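Local coordinates for putative branched chain amino acid ABC transporter, periplasmic amino acid-binding protein (Brucella ovis, PDB 4XFK) that probably binds branched-chain and other small amino acids in the periplasm and delivers them to an ABC transporter for uptake, at residues 87-92 with 117-122; 162-168 with 216-221; 131-137 with 348-354; 56-60 with 73-77; 245-249 with 292-296. The protein carries 1 engineered substitution. All coordinates share one frame; numbering follows the deposited sequence.

Contact 1 of 5, residues 87-92 with 117-122; sequences SSAVAG and AEALEL. With ACT (acetate ion), chain B.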
# COMPACT_ATOMS: atom_id res chain seq x y z
N SER A 87 -1.24 -4.75 -7.20
CA SER A 87 -1.32 -4.02 -8.47
C SER A 87 -2.63 -3.27 -8.61
O SER A 87 -3.69 -3.87 -8.48
CB SER A 87 -1.19 -4.97 -9.66
OG SER A 87 -1.61 -4.33 -10.86
N SER A 88 -2.56 -1.98 -8.91
CA SER A 88 -3.77 -1.22 -9.18
C SER A 88 -4.44 -1.61 -10.50
O SER A 88 -5.63 -1.38 -10.68
CB SER A 88 -3.50 0.28 -9.16
OG SER A 88 -3.28 0.73 -7.84
N ALA A 89 -3.67 -2.17 -11.42
CA ALA A 89 -4.27 -2.65 -12.67
C ALA A 89 -5.19 -3.83 -12.35
O ALA A 89 -6.34 -3.89 -12.81
CB ALA A 89 -3.19 -3.05 -13.65
N VAL A 90 -4.70 -4.75 -11.54
CA VAL A 90 -5.52 -5.86 -11.07
C VAL A 90 -6.68 -5.36 -10.21
O VAL A 90 -7.82 -5.81 -10.37
CB VAL A 90 -4.67 -6.88 -10.30
CG1 VAL A 90 -5.55 -7.87 -9.54
CG2 VAL A 90 -3.74 -7.63 -11.27
N ALA A 91 -6.40 -4.43 -9.30
CA ALA A 91 -7.44 -3.91 -8.41
C ALA A 91 -8.60 -3.26 -9.17
O ALA A 91 -9.75 -3.38 -8.77
CB ALA A 91 -6.86 -2.92 -7.43
N GLY A 92 -8.28 -2.54 -10.24
CA GLY A 92 -9.30 -1.92 -11.07
C GLY A 92 -10.28 -2.95 -11.61
O GLY A 92 -11.49 -2.72 -11.67
N ALA A 117 -3.54 -1.49 -3.17
CA ALA A 117 -3.56 -0.94 -4.53
C ALA A 117 -3.85 0.55 -4.39
O ALA A 117 -4.90 0.93 -3.87
CB ALA A 117 -4.62 -1.62 -5.35
N GLU A 118 -2.90 1.38 -4.83
CA GLU A 118 -2.84 2.77 -4.39
C GLU A 118 -3.30 3.83 -5.42
O GLU A 118 -3.24 5.03 -5.15
CB GLU A 118 -1.44 3.09 -3.82
CG GLU A 118 -1.04 2.09 -2.72
CD GLU A 118 0.10 2.54 -1.83
OE1 GLU A 118 0.38 3.76 -1.75
OE2 GLU A 118 0.72 1.65 -1.21
N ALA A 119 -3.78 3.38 -6.58
CA ALA A 119 -4.28 4.33 -7.58
C ALA A 119 -5.49 5.11 -7.08
O ALA A 119 -6.36 4.58 -6.39
CB ALA A 119 -4.62 3.60 -8.86
N LEU A 120 -5.56 6.38 -7.46
CA LEU A 120 -6.62 7.26 -6.97
C LEU A 120 -8.04 6.77 -7.23
O LEU A 120 -8.91 6.91 -6.37
CB LEU A 120 -6.45 8.66 -7.57
CG LEU A 120 -5.18 9.38 -7.14
CD1 LEU A 120 -5.03 10.67 -7.91
CD2 LEU A 120 -5.21 9.64 -5.65
N GLU A 121 -8.28 6.21 -8.41
CA GLU A 121 -9.64 5.89 -8.84
C GLU A 121 -10.38 4.95 -7.88
O GLU A 121 -11.62 4.98 -7.82
CB GLU A 121 -9.65 5.30 -10.25
CG GLU A 121 -8.96 3.94 -10.37
CD GLU A 121 -9.09 3.34 -11.76
OE1 GLU A 121 -9.71 3.97 -12.63
OE2 GLU A 121 -8.58 2.21 -11.97
N LEU A 122 -9.64 4.13 -7.15
CA LEU A 122 -10.28 3.13 -6.29
C LEU A 122 -11.13 3.75 -5.18
O LEU A 122 -12.09 3.13 -4.70
CB LEU A 122 -9.24 2.13 -5.76
CG LEU A 122 -8.52 1.41 -6.91
CD1 LEU A 122 -7.29 0.71 -6.41
CD2 LEU A 122 -9.45 0.43 -7.62
C ACT B . 0.00 -0.13 -7.32
O ACT B . -0.17 -0.56 -8.48
OXT ACT B . -1.03 0.12 -6.65
CH3 ACT B . 1.38 0.08 -6.76
O HOH W 1 -6.29 1.39 -11.09

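Contact 2 of 5, residues 162-168 with 216-221; sequences INQNYSW and VFTGNW. With ACT (acetate ion), chain B.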
# COMPACT_ATOMS: atom_id res chain seq x y z
N ILE A 162 9.71 10.33 -12.36
CA ILE A 162 9.83 9.14 -13.21
C ILE A 162 8.90 8.05 -12.68
O ILE A 162 8.99 7.67 -11.52
CB ILE A 162 11.30 8.66 -13.35
CG1 ILE A 162 11.38 7.44 -14.28
CG2 ILE A 162 11.93 8.38 -11.98
CD1 ILE A 162 12.79 7.11 -14.73
N ASN A 163 8.00 7.57 -13.53
CA ASN A 163 6.99 6.60 -13.11
C ASN A 163 6.62 5.61 -14.20
O ASN A 163 6.95 5.81 -15.37
CB ASN A 163 5.72 7.30 -12.60
CG ASN A 163 5.98 8.16 -11.39
OD1 ASN A 163 6.08 7.66 -10.27
ND2 ASN A 163 6.10 9.46 -11.60
N GLN A 164 5.95 4.54 -13.78
CA GLN A 164 5.47 3.48 -14.64
C GLN A 164 4.21 3.91 -15.38
O GLN A 164 3.31 4.53 -14.80
CB GLN A 164 5.18 2.24 -13.80
CG GLN A 164 6.41 1.67 -13.08
CD GLN A 164 6.04 0.83 -11.88
OE1 GLN A 164 6.50 -0.32 -11.74
NE2 GLN A 164 5.25 1.39 -10.99
N ASN A 165 4.12 3.55 -16.66
CA ASN A 165 2.98 3.97 -17.46
C ASN A 165 1.77 3.03 -17.29
O ASN A 165 1.45 2.23 -18.17
CB ASN A 165 3.36 4.11 -18.93
CG ASN A 165 2.49 5.11 -19.66
OD1 ASN A 165 1.34 5.35 -19.27
ND2 ASN A 165 3.02 5.72 -20.72
N TYR A 166 1.14 3.14 -16.12
CA TYR A 166 -0.18 2.56 -15.86
C TYR A 166 -0.86 3.45 -14.82
O TYR A 166 -0.27 4.46 -14.41
CB TYR A 166 -0.12 1.09 -15.42
CG TYR A 166 0.38 0.78 -14.02
CD1 TYR A 166 1.71 0.98 -13.66
CD2 TYR A 166 -0.48 0.21 -13.07
CE1 TYR A 166 2.17 0.65 -12.39
CE2 TYR A 166 -0.03 -0.12 -11.81
CZ TYR A 166 1.29 0.10 -11.47
OH TYR A 166 1.76 -0.23 -10.21
N SER A 167 -2.07 3.10 -14.41
CA SER A 167 -2.88 4.00 -13.58
C SER A 167 -2.11 4.56 -12.39
O SER A 167 -2.13 5.77 -12.15
CB SER A 167 -4.17 3.31 -13.10
OG SER A 167 -3.86 2.18 -12.32
N TRP A 168 -1.40 3.70 -11.67
CA TRP A 168 -0.65 4.13 -10.49
C TRP A 168 0.40 5.19 -10.80
O TRP A 168 0.45 6.25 -10.16
CB TRP A 168 -0.01 2.91 -9.81
CG TRP A 168 1.12 3.27 -8.89
CD1 TRP A 168 2.45 2.97 -9.07
CD2 TRP A 168 1.04 4.00 -7.66
NE1 TRP A 168 3.19 3.46 -8.03
CE2 TRP A 168 2.36 4.10 -7.15
CE3 TRP A 168 -0.01 4.59 -6.94
CZ2 TRP A 168 2.65 4.76 -5.95
CZ3 TRP A 168 0.29 5.24 -5.75
CH2 TRP A 168 1.61 5.32 -5.27
N VAL A 216 14.27 13.22 -7.07
CA VAL A 216 13.60 12.42 -8.09
C VAL A 216 12.39 11.74 -7.46
O VAL A 216 12.55 10.83 -6.64
CB VAL A 216 14.54 11.35 -8.69
CG1 VAL A 216 13.79 10.55 -9.76
CG2 VAL A 216 15.80 12.01 -9.25
N PHE A 217 11.19 12.20 -7.80
CA PHE A 217 9.98 11.57 -7.29
C PHE A 217 9.65 10.34 -8.12
O PHE A 217 9.59 10.41 -9.35
CB PHE A 217 8.80 12.53 -7.37
CG PHE A 217 8.87 13.68 -6.40
CD1 PHE A 217 8.62 13.49 -5.05
CD2 PHE A 217 9.17 14.96 -6.85
CE1 PHE A 217 8.68 14.55 -4.16
CE2 PHE A 217 9.23 16.02 -5.96
CZ PHE A 217 8.98 15.82 -4.62
N THR A 218 9.39 9.21 -7.45
CA THR A 218 9.00 8.01 -8.17
C THR A 218 8.14 7.09 -7.33
O THR A 218 8.45 6.84 -6.15
CB THR A 218 10.22 7.24 -8.74
OG1 THR A 218 9.76 6.08 -9.44
CG2 THR A 218 11.19 6.80 -7.64
N GLY A 219 7.09 6.57 -7.95
CA GLY A 219 6.27 5.51 -7.37
C GLY A 219 6.69 4.12 -7.83
O GLY A 219 5.94 3.16 -7.64
N ASN A 220 7.86 3.98 -8.43
CA ASN A 220 8.30 2.69 -8.95
C ASN A 220 8.47 1.65 -7.84
O ASN A 220 8.70 2.00 -6.68
CB ASN A 220 9.60 2.83 -9.75
CG ASN A 220 9.40 3.51 -11.09
OD1 ASN A 220 8.34 4.08 -11.36
ND2 ASN A 220 10.42 3.45 -11.93
N TRP A 221 8.36 0.39 -8.22
CA TRP A 221 8.53 -0.72 -7.30
C TRP A 221 8.96 -1.93 -8.10
O TRP A 221 9.03 -1.87 -9.34
CB TRP A 221 7.23 -1.00 -6.54
CG TRP A 221 6.02 -1.22 -7.41
CD1 TRP A 221 5.31 -0.26 -8.08
CD2 TRP A 221 5.37 -2.47 -7.68
NE1 TRP A 221 4.27 -0.84 -8.75
CE2 TRP A 221 4.28 -2.19 -8.52
CE3 TRP A 221 5.60 -3.79 -7.28
CZ2 TRP A 221 3.42 -3.19 -8.98
CZ3 TRP A 221 4.74 -4.78 -7.74
CH2 TRP A 221 3.66 -4.47 -8.58
C ACT B . 0.00 -0.13 -7.32
O ACT B . -0.17 -0.56 -8.48
OXT ACT B . -1.03 0.12 -6.65
CH3 ACT B . 1.38 0.08 -6.76
O HOH W 2 5.51 4.25 -10.90

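Contact 3 of 5, residues 131-137 with 348-354; sequences HFRFSPN and HQAKFPM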
# COMPACT_ATOMS: atom_id res chain seq x y z
N HIS A 131 -16.09 -1.84 -1.54
CA HIS A 131 -14.64 -1.71 -1.56
C HIS A 131 -14.19 -0.85 -0.38
O HIS A 131 -14.81 0.19 -0.07
CB HIS A 131 -14.16 -1.07 -2.88
CG HIS A 131 -12.76 -0.51 -2.81
ND1 HIS A 131 -12.51 0.81 -2.49
CD2 HIS A 131 -11.55 -1.08 -3.03
CE1 HIS A 131 -11.20 1.02 -2.49
NE2 HIS A 131 -10.60 -0.11 -2.82
N PHE A 132 -13.12 -1.29 0.27
CA PHE A 132 -12.47 -0.51 1.32
C PHE A 132 -10.98 -0.51 1.05
O PHE A 132 -10.39 -1.58 0.83
CB PHE A 132 -12.71 -1.14 2.69
CG PHE A 132 -14.12 -1.01 3.19
CD1 PHE A 132 -15.10 -1.89 2.78
CD2 PHE A 132 -14.46 0.01 4.07
CE1 PHE A 132 -16.40 -1.77 3.25
CE2 PHE A 132 -15.75 0.13 4.55
CZ PHE A 132 -16.72 -0.76 4.14
N ARG A 133 -10.36 0.67 1.11
CA ARG A 133 -8.91 0.77 0.96
C ARG A 133 -8.25 1.06 2.31
O ARG A 133 -8.59 2.03 2.99
CB ARG A 133 -8.50 1.83 -0.06
CG ARG A 133 -7.00 2.13 0.00
CD ARG A 133 -6.39 2.58 -1.31
NE ARG A 133 -6.98 3.81 -1.83
CZ ARG A 133 -6.87 4.16 -3.10
NH1 ARG A 133 -7.42 5.29 -3.54
NH2 ARG A 133 -6.22 3.36 -3.94
N PHE A 134 -7.30 0.20 2.67
CA PHE A 134 -6.63 0.28 3.98
C PHE A 134 -5.22 0.86 3.92
O PHE A 134 -4.58 1.09 4.95
CB PHE A 134 -6.63 -1.10 4.64
CG PHE A 134 -8.01 -1.60 4.96
CD1 PHE A 134 -8.62 -1.28 6.16
CD2 PHE A 134 -8.71 -2.34 4.03
CE1 PHE A 134 -9.89 -1.75 6.45
CE2 PHE A 134 -9.99 -2.80 4.30
CZ PHE A 134 -10.57 -2.50 5.52
N SER A 135 -4.77 1.13 2.70
CA SER A 135 -3.41 1.59 2.45
C SER A 135 -3.40 3.06 2.06
O SER A 135 -4.45 3.69 1.89
CB SER A 135 -2.83 0.77 1.30
OG SER A 135 -3.54 1.06 0.11
N PRO A 136 -2.19 3.64 1.90
CA PRO A 136 -2.15 4.96 1.25
C PRO A 136 -2.65 4.91 -0.19
O PRO A 136 -2.97 3.85 -0.75
CB PRO A 136 -0.66 5.32 1.28
CG PRO A 136 -0.11 4.51 2.43
CD PRO A 136 -0.87 3.22 2.38
N ASN A 137 -2.73 6.09 -0.78
CA ASN A 137 -2.97 6.24 -2.20
C ASN A 137 -1.95 7.24 -2.74
O ASN A 137 -1.15 7.79 -1.97
CB ASN A 137 -4.42 6.66 -2.48
CG ASN A 137 -4.78 7.97 -1.83
OD1 ASN A 137 -4.05 8.96 -1.96
ND2 ASN A 137 -5.90 8.00 -1.11
N HIS A 348 -14.47 5.31 1.68
CA HIS A 348 -13.77 4.13 2.19
C HIS A 348 -12.26 4.18 1.98
O HIS A 348 -11.62 3.18 1.65
CB HIS A 348 -14.39 2.82 1.67
CG HIS A 348 -15.80 2.62 2.13
ND1 HIS A 348 -16.60 1.61 1.65
CD2 HIS A 348 -16.55 3.29 3.04
CE1 HIS A 348 -17.79 1.67 2.24
NE2 HIS A 348 -17.78 2.69 3.08
N GLN A 349 -11.70 5.37 2.19
CA GLN A 349 -10.26 5.54 2.36
C GLN A 349 -9.94 5.54 3.85
O GLN A 349 -10.52 6.32 4.61
CB GLN A 349 -9.82 6.87 1.72
CG GLN A 349 -8.36 7.22 1.98
CD GLN A 349 -7.41 6.16 1.44
OE1 GLN A 349 -7.43 5.84 0.24
NE2 GLN A 349 -6.57 5.62 2.31
N ALA A 350 -9.04 4.66 4.28
CA ALA A 350 -8.65 4.62 5.69
C ALA A 350 -7.84 5.86 6.08
O ALA A 350 -7.14 6.45 5.25
CB ALA A 350 -7.86 3.36 6.00
N LYS A 351 -7.98 6.24 7.35
CA LYS A 351 -7.29 7.37 7.95
C LYS A 351 -6.25 6.84 8.94
O LYS A 351 -6.59 6.07 9.83
CB LYS A 351 -8.28 8.28 8.67
CG LYS A 351 -7.63 9.53 9.25
CD LYS A 351 -8.63 10.66 9.43
CE LYS A 351 -9.48 10.47 10.64
NZ LYS A 351 -10.31 11.70 10.84
N PHE A 352 -5.00 7.25 8.76
CA PHE A 352 -3.89 6.71 9.55
C PHE A 352 -2.69 7.64 9.41
O PHE A 352 -2.61 8.40 8.45
CB PHE A 352 -3.52 5.31 9.04
CG PHE A 352 -3.42 5.22 7.54
CD1 PHE A 352 -2.28 5.69 6.89
CD2 PHE A 352 -4.46 4.71 6.79
CE1 PHE A 352 -2.19 5.68 5.52
CE2 PHE A 352 -4.37 4.68 5.40
CZ PHE A 352 -3.23 5.16 4.77
N PRO A 353 -1.75 7.58 10.36
CA PRO A 353 -0.54 8.41 10.26
C PRO A 353 0.42 7.94 9.16
O PRO A 353 0.40 6.78 8.75
CB PRO A 353 0.13 8.25 11.63
CG PRO A 353 -0.83 7.53 12.49
CD PRO A 353 -1.78 6.80 11.61
N MET A 354 1.25 8.87 8.70
CA MET A 354 2.32 8.59 7.74
C MET A 354 3.66 9.04 8.31
O MET A 354 3.76 10.08 8.96
CB MET A 354 2.04 9.30 6.42
CG MET A 354 0.87 8.70 5.64
SD MET A 354 1.20 7.02 5.02
CE MET A 354 2.31 7.39 3.67

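Contact 4 of 5, residues 56-60 with 73-77; sequences LEYDN and AAIAD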
# COMPACT_ATOMS: atom_id res chain seq x y z
N LEU A 56 -8.46 -18.70 1.74
CA LEU A 56 -8.44 -19.37 0.45
C LEU A 56 -7.52 -18.60 -0.48
O LEU A 56 -7.79 -17.46 -0.83
CB LEU A 56 -9.85 -19.40 -0.14
CG LEU A 56 -10.96 -20.03 0.70
CD1 LEU A 56 -12.27 -20.02 -0.08
CD2 LEU A 56 -10.58 -21.44 1.14
N GLU A 57 -6.43 -19.22 -0.89
CA GLU A 57 -5.45 -18.52 -1.72
C GLU A 57 -5.62 -18.85 -3.19
O GLU A 57 -5.83 -20.01 -3.56
CB GLU A 57 -4.04 -18.88 -1.26
CG GLU A 57 -3.74 -18.47 0.18
CD GLU A 57 -2.38 -18.95 0.66
OE1 GLU A 57 -1.36 -18.40 0.20
OE2 GLU A 57 -2.33 -19.88 1.49
N TYR A 58 -5.53 -17.82 -4.04
CA TYR A 58 -5.62 -17.96 -5.49
C TYR A 58 -4.44 -17.27 -6.15
O TYR A 58 -4.34 -16.05 -6.16
CB TYR A 58 -6.94 -17.38 -6.02
CG TYR A 58 -8.14 -18.10 -5.47
CD1 TYR A 58 -8.65 -17.76 -4.22
CD2 TYR A 58 -8.75 -19.14 -6.17
CE1 TYR A 58 -9.73 -18.44 -3.69
CE2 TYR A 58 -9.84 -19.81 -5.64
CZ TYR A 58 -10.32 -19.45 -4.40
OH TYR A 58 -11.40 -20.11 -3.85
N ASP A 59 -3.52 -18.08 -6.66
CA ASP A 59 -2.33 -17.59 -7.34
C ASP A 59 -2.71 -17.04 -8.70
O ASP A 59 -3.11 -17.79 -9.59
CB ASP A 59 -1.34 -18.74 -7.46
CG ASP A 59 0.00 -18.34 -8.05
OD1 ASP A 59 0.26 -17.14 -8.27
OD2 ASP A 59 0.82 -19.27 -8.28
N ASN A 60 -2.63 -15.73 -8.86
CA ASN A 60 -2.97 -15.07 -10.10
C ASN A 60 -1.71 -14.79 -10.91
O ASN A 60 -0.91 -13.92 -10.55
CB ASN A 60 -3.71 -13.75 -9.85
CG ASN A 60 -3.97 -13.00 -11.13
OD1 ASN A 60 -4.07 -13.61 -12.20
ND2 ASN A 60 -4.05 -11.67 -11.05
N ALA A 73 -13.75 -17.70 -9.39
CA ALA A 73 -13.48 -18.96 -8.71
C ALA A 73 -13.65 -18.82 -7.21
O ALA A 73 -14.25 -19.68 -6.56
CB ALA A 73 -12.09 -19.46 -9.06
N ALA A 74 -13.12 -17.73 -6.65
CA ALA A 74 -13.20 -17.50 -5.22
C ALA A 74 -14.66 -17.40 -4.75
O ALA A 74 -15.04 -18.00 -3.74
CB ALA A 74 -12.44 -16.24 -4.86
N ILE A 75 -15.46 -16.64 -5.48
CA ILE A 75 -16.87 -16.48 -5.12
C ILE A 75 -17.61 -17.82 -5.22
O ILE A 75 -18.40 -18.17 -4.34
CB ILE A 75 -17.55 -15.40 -5.98
CG1 ILE A 75 -16.98 -14.02 -5.63
CG2 ILE A 75 -19.06 -15.41 -5.75
CD1 ILE A 75 -17.40 -12.92 -6.58
N ALA A 76 -17.32 -18.58 -6.27
CA ALA A 76 -17.92 -19.91 -6.44
C ALA A 76 -17.54 -20.84 -5.29
O ALA A 76 -18.32 -21.72 -4.90
CB ALA A 76 -17.51 -20.52 -7.78
N ASP A 77 -16.34 -20.66 -4.74
CA ASP A 77 -15.87 -21.46 -3.62
C ASP A 77 -16.42 -20.97 -2.28
O ASP A 77 -16.09 -21.52 -1.24
CB ASP A 77 -14.33 -21.48 -3.57
CG ASP A 77 -13.73 -22.31 -4.68
OD1 ASP A 77 -14.40 -23.23 -5.17
OD2 ASP A 77 -12.56 -22.06 -5.06

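Contact 5 of 5, residues 245-249 with 292-296; sequences FLDQP and PSYVE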
# COMPACT_ATOMS: atom_id res chain seq x y z
N PHE A 245 8.03 3.49 -2.22
CA PHE A 245 8.33 2.05 -2.08
C PHE A 245 9.80 1.70 -1.94
O PHE A 245 10.18 0.54 -2.14
CB PHE A 245 7.74 1.26 -3.26
CG PHE A 245 6.25 1.44 -3.44
CD1 PHE A 245 5.38 1.30 -2.37
CD2 PHE A 245 5.73 1.75 -4.68
CE1 PHE A 245 4.01 1.49 -2.54
CE2 PHE A 245 4.37 1.92 -4.86
CZ PHE A 245 3.50 1.79 -3.79
N LEU A 246 10.65 2.66 -1.55
CA LEU A 246 12.07 2.35 -1.47
C LEU A 246 12.40 1.28 -0.43
O LEU A 246 13.42 0.60 -0.56
CB LEU A 246 12.90 3.61 -1.20
CG LEU A 246 14.41 3.46 -1.39
CD1 LEU A 246 14.77 3.11 -2.82
CD2 LEU A 246 15.12 4.73 -0.95
N ASP A 247 11.55 1.10 0.58
CA ASP A 247 11.85 0.11 1.62
C ASP A 247 11.46 -1.32 1.23
O ASP A 247 11.58 -2.23 2.04
CB ASP A 247 11.27 0.51 2.99
CG ASP A 247 9.76 0.57 3.00
OD1 ASP A 247 9.18 0.81 1.93
OD2 ASP A 247 9.16 0.38 4.07
N GLN A 248 11.04 -1.54 -0.01
CA GLN A 248 10.96 -2.90 -0.52
C GLN A 248 12.33 -3.55 -0.38
O GLN A 248 13.34 -2.95 -0.76
CB GLN A 248 10.54 -2.93 -1.99
CG GLN A 248 10.54 -4.37 -2.53
CD GLN A 248 9.92 -4.51 -3.91
OE1 GLN A 248 9.69 -3.53 -4.61
NE2 GLN A 248 9.64 -5.75 -4.29
N PRO A 249 12.38 -4.78 0.15
CA PRO A 249 13.68 -5.44 0.29
C PRO A 249 14.45 -5.49 -1.03
O PRO A 249 13.87 -5.80 -2.08
CB PRO A 249 13.29 -6.85 0.75
CG PRO A 249 12.03 -6.62 1.53
CD PRO A 249 11.29 -5.55 0.77
N PRO A 292 8.88 -6.11 9.32
CA PRO A 292 7.87 -5.64 8.37
C PRO A 292 8.29 -4.35 7.67
O PRO A 292 8.84 -3.43 8.29
CB PRO A 292 6.65 -5.39 9.26
CG PRO A 292 7.25 -5.04 10.59
CD PRO A 292 8.50 -5.86 10.72
N SER A 293 8.05 -4.27 6.38
CA SER A 293 8.32 -3.04 5.64
C SER A 293 7.46 -3.03 4.38
O SER A 293 6.72 -3.98 4.12
CB SER A 293 9.79 -2.95 5.25
OG SER A 293 10.11 -3.93 4.27
N TYR A 294 7.55 -1.93 3.63
CA TYR A 294 6.98 -1.87 2.29
C TYR A 294 5.46 -2.14 2.39
O TYR A 294 4.79 -1.45 3.16
CB TYR A 294 7.79 -2.83 1.40
CG TYR A 294 7.37 -3.01 -0.05
CD1 TYR A 294 6.97 -1.94 -0.85
CD2 TYR A 294 7.38 -4.28 -0.63
CE1 TYR A 294 6.60 -2.14 -2.18
CE2 TYR A 294 7.02 -4.49 -1.94
CZ TYR A 294 6.62 -3.41 -2.70
OH TYR A 294 6.24 -3.59 -4.02
N VAL A 295 4.93 -3.13 1.69
CA VAL A 295 3.47 -3.35 1.64
C VAL A 295 2.89 -3.95 2.93
O VAL A 295 1.66 -3.96 3.12
CB VAL A 295 3.08 -4.26 0.45
CG1 VAL A 295 3.44 -3.56 -0.87
CG2 VAL A 295 3.76 -5.62 0.56
N GLU A 296 3.74 -4.45 3.81
CA GLU A 296 3.26 -5.24 4.94
C GLU A 296 2.49 -4.46 6.02
O GLU A 296 1.43 -4.92 6.44
CB GLU A 296 4.39 -6.09 5.54
CG GLU A 296 4.98 -7.05 4.52
CD GLU A 296 6.18 -7.80 5.06
OE1 GLU A 296 7.19 -7.16 5.42
OE2 GLU A 296 6.11 -9.05 5.11

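Contact 1 of 5, residues 87-92 with 117-122
Ser88, the first residue of helix 88-104, turns its hydroxyl toward the loop 117-122, where OG accepts from Ala119 N at 3.0 Å (153° at the hydrogen). Chi1 of -72° sets OG beside its own backbone N. Both carboxylate oxygens of the bound acetate, probably from the crystallisation liquor, are gripped by this one residue: Ser88 N donates to acetate O (2.8 Å) and Ser88 OG to acetate OXT (2.6 Å). From across the contact, Glu118 N donates to the same OXT at 2.9 Å, nearly straight at 171°. Beside these polar bonds the methyls of Ala91 and Ala117 press together, CB to CB 3.3 Å, tighter than a usual carbon contact, and Leu122 lays CD1 on the Ala91 methyl at 3.8 Å. A water links Ser88 O to Glu121 OE2; the other oxygen of Glu121 pairs with Lys126. The N-H and hydroxyl of a helix-start serine, with a loop N-H, make a small anion site, probably where this family holds its ligand's carboxylate.

Contact 2 of 5, residues 162-168 with 216-221
Ile162 and Thr218 join the neighbouring parallel strands 158-164 and 215-218 in the tight half of this contact. Ile162 N donates to Phe217 O at 3.0 Å, and Thr218 OG1 donates to Ile162 O at 2.7 Å. The same OG1 accepts from Asn220 N, forming an ST turn. Ile162 CG2 meets Val216 CG1 at 3.6 Å, and Asn163 OD1 takes Gly219 N (2.8 Å) in a nearly linear bond. The buried Trp168 NE1 donates to Gly219 O, which lies in the indole plane (2.8 Å, 177° at the hydrogen). Nearer the acetate the packing gives way to a more open aromatic mouth, with Tyr166 and Trp221 partly exposed. A water bridges Gln164 N and Asn220 OD1, while Asn220 ND2 bonds Asp224 O. Tyr166 OH accepts from Trp221 NE1 at 3.0 Å and donates to acetate O at 2.6 Å; the acetate methyl lies over one face of Trp168. Indole and phenol thus offer a polar grip and an apolar wall together, consistent with a pocket for small, mainly aliphatic amino acids.

Contact 3 of 5, residues 131-137 with 348-354
Phe132 lays its ring over that of His348 in an offset stack, the planes only 6° apart and the centroids 3.8 Å from each other. In its own ring plane, His348 ND1 donates to His131 O (2.9 Å), while NE2 bonds Glu330, so the imidazole is held at both nitrogens as well as by its face. Next to it the backbones form a single parallel bridge: Arg133 N donates to His348 O and Ala350 N to Arg133 O. Gln349 ties the two segments further. Its chain bends at chi2 (60°), turning the amide so that OE1 accepts from Arg133 NE (2.9 Å) and, weakly, from Asn137 ND2 (3.0 Å), which also bonds Asp387 OD1. Its NE2 donates to Ser135 O (2.9 Å) and to Ala350 O, and both amide ends are thereby satisfied. Arg133 also sends NH2 to Ala117 O and Ala119 O. Farther along, Phe352 CZ comes to 3.4 Å from Pro136 N, and Met354 SD touches Pro136 CG at 3.8 Å. Strand 131-133, an outermost strand of the five-stranded parallel sheet, is thus joined to strand 350-360 of the second sheet, with helix 322-331 against Phe132 and helix 138-152 against Gln349 and Met354.

Contact 4 of 5, residues 56-60 with 73-77
Tyr58 of strand 54-59 reaches across to the end of helix 63-76, within a beta-alpha-beta unit of the Rossmann-like lobe whose chain goes on to strand 81-84, passing over strand 13-18. Chi1 of -62° places the ring beside its own backbone N and aims it at the last turn of the helix. There Ala74 CB sits over one ring face, a CH-pi contact of 4.1 Å to the centroid of the Tyr58 ring, 28° off the normal. Ala73 CB comes obliquely to CE2 of Tyr58 at 4.1 Å. Asp77, just past the helix, has its CG likewise beside the backbone N, which brings the carboxylate to the tyrosine edge, with the ring and carboxylate planes 21° apart. A carboxylate at a helix C-terminus would be disfavoured by the helix dipole, and a donated hydroxyl proton probably offsets part of that cost. Leu56 CD1 reaches Asp77 CB more loosely, at 4.3 Å, on this surface flank. Tyr58 OH donates to the anti lone pair of Asp77 OD2, 2.6 Å away.

Contact 5 of 5, residues 245-249 with 292-296
Asp247 OD2 accepts from Tyr294 N at 2.8 Å, with 160° at the hydrogen, so that a side chain of one turn holds the backbone of the other. The N-H comes from above the carboxylate, well out of its plane. Close by, Ser293 OG lies 3.2 Å from Asp247 O. Both segments are turns: type I from Phe245 to Gln248 and type II' from Ser293 to Glu296. In the second turn Tyr294 takes the positive-phi position, unusual for a residue with a side chain, and Ser293 N donates to Glu296 OE1 across it. Tyr294 is the centre of the apolar contact, its ring clasped on both faces. Gln248 CB rests over the ring centre, 3.6 Å from the centroid. With CG opposite the backbone N (chi1 177°), the extended glutamine chain runs alongside and its amide stacks nearly flat on the tyrosine, the planes 14° apart. On the opposite face Val295 CG1 lies over the ring centre. Phe245 CD1 sits at the edge of the Tyr294 ring, 3.7 Å from Tyr294 CE1. The polar tips are fixed by outside partners: Tyr294 OH bonds Thr27 OG1 and Gln248 OE1 bonds Ser222 N. The contact thus lies between the end of strand 240-243 and the start of helix 296-312, with helix 26-44 beside Gln248 and Val295, and strand 373-380 against Leu246 and Asp247.

Along the chain contact 4 closes first, then contact 1; contacts 2 and 5 follow in series, both nested inside the long loop closed by contact 3. Contacts 3 and 4 mark the two outermost strands of the five-stranded parallel sheet, their centres about 24 Å apart, whereas contact 2 belongs to the second, mixed sheet, which contact 3 also reaches. Contacts 1 and 2, about 13 Å between centres, face the same acetate from the two lobes. Contact 5 touches both of them through Phe245, and contact 3 also touches contact 1, centres about 13 Å apart. The probable ligand cleft is thus framed by contacts 1, 2 and 5, with contact 3 joining the lobes and contact 4 on the remote flank.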